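Local coordinates for protein alanine racemase (Actinobacillus succinogenes, PDB 3C3K) that is of unknown function but has the two-lobed fold of periplasmic binding proteins and LacI-type regulators, and probably binds a small ligand between the lobes, at residues V109-Y114 and L267-V272; N20-A25 and V235-E240. One frame throughout, in Å; residues are numbered along the deposited sequence.

Interaction 1: V109-Y114 and L267-V272; sequences VAASEY and LPWKFV
Trp269 buries the largest share of this contact, laying its indole against helix 108-121. Its CG sits in the crowded position between backbone N and carbonyl carbon (chi1 53°), which brings one ring face over Ala111. The methyl group makes a CH-pi contact there, with Ala111 CB 3.7 Å from the centroid of the five-membered ring of Trp269 and almost on the ring normal. The helix backbone follows closely, Ala111 CA lying 3.6 Å from Trp269 CE2. In this periplasmic binding protein-like fold, 267-272 is one of the crossovers between the lobes, leaving strand 264-266 of one lobe for strand 270-272 beside the other, and the helix belongs to the lobe it enters. One turn further along, Tyr114 turns its CG anti to the backbone N and receives the far edge of the indole on its ring face: Trp269 CH2 comes to 3.4 Å from Tyr114 CG, an offset edge-to-face pair with planes at 60°. Tyr114 in turn directs its own edge toward the face of Phe271, centroids 5.6 Å apart, completing a three-ring aromatic cluster. Tyr114 CE1 also touches Phe271 CB at 3.6 Å, while Val235 packs on both Ala111 and Trp269.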
# COMPACT_ATOMS: atom_id res chain seq x y z
N VAL B 109 -5.46 -17.16 -16.46
CA VAL B 109 -6.56 -18.06 -16.89
C VAL B 109 -6.51 -19.34 -16.15
O VAL B 109 -7.52 -19.74 -15.64
CB VAL B 109 -6.56 -18.33 -18.39
CG1 VAL B 109 -7.74 -19.31 -18.79
CG2 VAL B 109 -6.78 -17.07 -19.07
N ALA B 110 -5.33 -19.96 -16.00
CA ALA B 110 -5.26 -21.23 -15.27
C ALA B 110 -5.63 -21.05 -13.79
O ALA B 110 -6.35 -21.89 -13.24
CB ALA B 110 -3.87 -21.93 -15.38
N ALA B 111 -5.12 -20.00 -13.14
CA ALA B 111 -5.46 -19.74 -11.73
C ALA B 111 -6.96 -19.52 -11.54
O ALA B 111 -7.48 -20.04 -10.59
CB ALA B 111 -4.70 -18.54 -11.20
N SER B 112 -7.62 -18.69 -12.38
CA SER B 112 -9.03 -18.46 -12.14
C SER B 112 -9.92 -19.64 -12.42
O SER B 112 -10.88 -19.83 -11.71
CB SER B 112 -9.55 -17.18 -12.78
OG SER B 112 -8.91 -17.07 -14.00
N GLU B 113 -9.59 -20.47 -13.42
CA GLU B 113 -10.39 -21.67 -13.65
C GLU B 113 -10.23 -22.63 -12.50
O GLU B 113 -11.18 -23.28 -12.15
CB GLU B 113 -10.04 -22.38 -15.00
CG GLU B 113 -10.23 -21.51 -16.20
CD GLU B 113 -9.88 -22.23 -17.50
OE1 GLU B 113 -8.88 -22.96 -17.54
OE2 GLU B 113 -10.59 -22.01 -18.48
N TYR B 114 -9.02 -22.75 -11.97
CA TYR B 114 -8.70 -23.57 -10.79
C TYR B 114 -9.48 -23.13 -9.57
O TYR B 114 -9.93 -23.94 -8.83
CB TYR B 114 -7.22 -23.45 -10.39
CG TYR B 114 -6.80 -24.50 -9.38
CD1 TYR B 114 -6.86 -24.25 -8.02
CD2 TYR B 114 -6.33 -25.74 -9.81
CE1 TYR B 114 -6.46 -25.23 -7.08
CE2 TYR B 114 -5.92 -26.74 -8.89
CZ TYR B 114 -6.02 -26.48 -7.53
OH TYR B 114 -5.59 -27.46 -6.66
N LEU B 267 5.62 -17.45 -13.90
CA LEU B 267 5.99 -17.95 -12.57
C LEU B 267 4.77 -18.65 -11.90
O LEU B 267 3.60 -18.31 -12.22
CB LEU B 267 6.55 -16.81 -11.67
CG LEU B 267 7.79 -16.05 -12.17
CD1 LEU B 267 8.31 -15.20 -11.06
CD2 LEU B 267 8.97 -16.96 -12.66
N PRO B 268 5.02 -19.69 -11.05
CA PRO B 268 3.88 -20.47 -10.50
C PRO B 268 3.07 -19.68 -9.50
O PRO B 268 3.65 -19.03 -8.67
CB PRO B 268 4.54 -21.68 -9.76
CG PRO B 268 6.06 -21.54 -9.90
CD PRO B 268 6.35 -20.18 -10.61
N TRP B 269 1.74 -19.75 -9.60
CA TRP B 269 0.82 -19.29 -8.57
C TRP B 269 0.46 -20.45 -7.67
O TRP B 269 0.55 -21.59 -8.09
CB TRP B 269 -0.45 -18.74 -9.21
CG TRP B 269 -1.07 -19.71 -10.16
CD1 TRP B 269 -0.85 -19.81 -11.50
CD2 TRP B 269 -2.01 -20.75 -9.82
NE1 TRP B 269 -1.58 -20.85 -12.03
CE2 TRP B 269 -2.31 -21.43 -11.02
CE3 TRP B 269 -2.62 -21.17 -8.62
CZ2 TRP B 269 -3.19 -22.52 -11.06
CZ3 TRP B 269 -3.51 -22.27 -8.65
CH2 TRP B 269 -3.76 -22.95 -9.86
N LYS B 270 -0.02 -20.17 -6.47
CA LYS B 270 -0.46 -21.23 -5.58
C LYS B 270 -1.84 -20.90 -5.05
O LYS B 270 -2.11 -19.76 -4.66
CB LYS B 270 0.57 -21.46 -4.43
CG LYS B 270 0.30 -22.75 -3.64
CD LYS B 270 1.19 -23.00 -2.37
CE LYS B 270 1.30 -24.56 -2.02
NZ LYS B 270 2.78 -24.99 -1.70
N PHE B 271 -2.72 -21.89 -4.99
CA PHE B 271 -4.03 -21.69 -4.38
C PHE B 271 -3.84 -21.98 -2.96
O PHE B 271 -3.46 -23.07 -2.62
CB PHE B 271 -5.00 -22.69 -4.91
CG PHE B 271 -6.37 -22.54 -4.40
CD1 PHE B 271 -7.22 -21.56 -4.93
CD2 PHE B 271 -6.87 -23.42 -3.44
CE1 PHE B 271 -8.50 -21.48 -4.52
CE2 PHE B 271 -8.18 -23.34 -3.02
CZ PHE B 271 -9.00 -22.37 -3.54
N VAL B 272 -4.03 -20.98 -2.13
CA VAL B 272 -3.77 -21.11 -0.68
C VAL B 272 -5.13 -21.12 0.05
O VAL B 272 -5.85 -20.15 0.05
CB VAL B 272 -2.86 -19.97 -0.19
CG1 VAL B 272 -2.84 -19.94 1.27
CG2 VAL B 272 -1.44 -20.12 -0.79

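Interaction 2: N20-A25 and V235-E240; sequences NPFCAA and VQQPSE. With GOL (glycerol), chain E.
The start of helix 21-35 meets the crossover that runs from strand 234-236 into helix 239-254, at the interlobe cleft of a periplasmic binding protein-like fold. Phe22 spans the contact. Its CG is anti to the backbone N (chi1 169°), so the ring leaves the helix toward 235-240 and the cleft. CB passes near O3 of a glycerol, probably from the crystallisation liquor, and CG lies beneath the same molecule. Further out, Phe22 CD1 approaches Ser239 OG at 3.3 Å and Phe22 CE1 approaches Gln237 NE2 at 3.5 Å, the ring and amide planes being 38° apart. The glycerol lies over one face of the Phe22 ring, its C2 3.6 Å above the plane and over its centre, nearest CD2 and CE2. CZ, at the tip, reaches glycerol O1 and Gln237 OE1. While its carbons pack on the ring face, the end hydroxyls of the glycerol are bonded by polar groups: Gln237 NE2 donates to glycerol O1 (2.9 Å), and Asn20 ND2 donates to glycerol O3. Asp220 and Arg142 also bond the glycerol, and Asp220 OD1 accepts a second bond from Gln237 NE2, which should fix the amide. Asn20 does double duty as N-cap, its OD1 accepting from Phe22 N at 3.2 Å from above the carbonyl plane. One turn on, the two helix starts touch through small groups, Ala25 CB lying 3.5 Å from Ser239 CB. Glu240 packs its backbone near Ala25 O, and its carboxylate forms a salt bridge with Lys32. The bond from Asn20 ND2 to glycerol O3 is almost perfectly straight, 3.1 Å long with an N-H...O angle of 179°.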
# COMPACT_ATOMS: atom_id res chain seq x y z
N ASN B 20 -2.24 -0.25 -4.41
CA ASN B 20 -2.43 -1.70 -4.49
C ASN B 20 -1.26 -2.42 -3.82
O ASN B 20 -0.14 -2.29 -4.25
CB ASN B 20 -2.54 -2.09 -5.94
CG ASN B 20 -2.88 -3.55 -6.13
OD1 ASN B 20 -3.04 -4.29 -5.16
ND2 ASN B 20 -3.01 -3.96 -7.39
N PRO B 21 -1.50 -3.14 -2.72
CA PRO B 21 -0.37 -3.79 -2.04
C PRO B 21 0.41 -4.78 -2.96
O PRO B 21 1.53 -5.16 -2.64
CB PRO B 21 -1.05 -4.54 -0.88
CG PRO B 21 -2.57 -4.60 -1.36
CD PRO B 21 -2.78 -3.38 -2.04
N PHE B 22 -0.20 -5.25 -4.05
CA PHE B 22 0.53 -6.12 -5.00
C PHE B 22 1.63 -5.29 -5.66
O PHE B 22 2.78 -5.73 -5.83
CB PHE B 22 -0.45 -6.63 -6.09
CG PHE B 22 0.24 -7.32 -7.28
CD1 PHE B 22 0.63 -8.64 -7.18
CD2 PHE B 22 0.49 -6.63 -8.45
CE1 PHE B 22 1.23 -9.29 -8.25
CE2 PHE B 22 1.09 -7.26 -9.52
CZ PHE B 22 1.46 -8.59 -9.42
N CYS B 23 1.30 -4.05 -6.05
CA CYS B 23 2.36 -3.20 -6.60
C CYS B 23 3.50 -3.03 -5.65
O CYS B 23 4.61 -3.09 -6.08
CB CYS B 23 1.85 -1.86 -7.01
SG CYS B 23 0.62 -2.06 -8.33
N ALA B 24 3.23 -2.77 -4.37
CA ALA B 24 4.27 -2.53 -3.40
C ALA B 24 5.17 -3.73 -3.29
O ALA B 24 6.37 -3.59 -3.10
CB ALA B 24 3.66 -2.13 -2.00
N ALA B 25 4.60 -4.91 -3.35
CA ALA B 25 5.34 -6.15 -3.29
C ALA B 25 6.18 -6.34 -4.53
O ALA B 25 7.30 -6.77 -4.44
CB ALA B 25 4.42 -7.40 -3.10
N VAL B 235 -5.50 -16.67 -4.34
CA VAL B 235 -4.45 -17.08 -5.26
C VAL B 235 -3.16 -16.31 -4.96
O VAL B 235 -3.07 -15.13 -5.24
CB VAL B 235 -4.87 -16.90 -6.75
CG1 VAL B 235 -3.80 -17.37 -7.65
CG2 VAL B 235 -6.15 -17.63 -7.03
N GLN B 236 -2.18 -17.01 -4.38
CA GLN B 236 -0.88 -16.42 -4.01
C GLN B 236 0.01 -16.27 -5.22
O GLN B 236 0.26 -17.27 -5.94
CB GLN B 236 -0.17 -17.34 -3.03
CG GLN B 236 1.20 -16.86 -2.62
CD GLN B 236 1.06 -15.77 -1.63
OE1 GLN B 236 0.45 -15.98 -0.58
NE2 GLN B 236 1.59 -14.58 -1.94
N GLN B 237 0.37 -15.02 -5.55
CA GLN B 237 1.41 -14.74 -6.59
C GLN B 237 2.80 -14.62 -5.96
O GLN B 237 2.93 -14.14 -4.82
CB GLN B 237 1.14 -13.42 -7.27
CG GLN B 237 -0.19 -13.41 -8.03
CD GLN B 237 -0.15 -12.43 -9.15
OE1 GLN B 237 0.83 -12.42 -9.92
NE2 GLN B 237 -1.22 -11.61 -9.31
N PRO B 238 3.83 -15.02 -6.69
CA PRO B 238 5.16 -14.79 -6.14
C PRO B 238 5.60 -13.33 -6.41
O PRO B 238 6.50 -13.09 -7.26
CB PRO B 238 6.03 -15.80 -6.91
CG PRO B 238 5.37 -15.95 -8.22
CD PRO B 238 3.87 -15.77 -7.98
N SER B 239 5.02 -12.38 -5.69
CA SER B 239 5.06 -10.98 -6.10
C SER B 239 6.46 -10.38 -6.13
O SER B 239 6.85 -9.75 -7.11
CB SER B 239 4.10 -10.15 -5.28
OG SER B 239 2.76 -10.58 -5.56
N GLU B 240 7.21 -10.56 -5.05
CA GLU B 240 8.61 -10.19 -5.03
C GLU B 240 9.46 -10.81 -6.14
O GLU B 240 10.26 -10.10 -6.75
CB GLU B 240 9.22 -10.47 -3.68
CG GLU B 240 10.44 -9.65 -3.40
CD GLU B 240 10.86 -9.72 -1.92
OE1 GLU B 240 10.05 -9.37 -1.03
OE2 GLU B 240 11.98 -10.18 -1.64
C1 GOL E . -2.07 -8.25 -11.09
O1 GOL E . -1.60 -9.57 -11.31
C2 GOL E . -2.62 -8.21 -9.66
O2 GOL E . -3.56 -9.26 -9.54
C3 GOL E . -3.17 -6.83 -9.29
O3 GOL E . -3.73 -6.88 -7.99

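In the fold
The segments alternate along the chain, 20-25, 109-114, 235-240, 267-272, so the contacts interlock across the two-lobed fold. Their centres lie 14 Å apart and they meet at the hinge, where strands 234-236 and 270-272 form a two-stranded antiparallel sheet; Lys270 O and Gln236 N are 2.8 Å apart, a probable hydrogen bond. Two of the three crossovers run here in opposite directions: 267-272 leaves the six-stranded sheet after strand 264-266, whereas 235-240 leads into helix 239-254. Between them, Leu267 CB and Pro268 O pack against Pro238. As in related proteins, such hinge strands probably let the two lobes move relative to each other around the cleft.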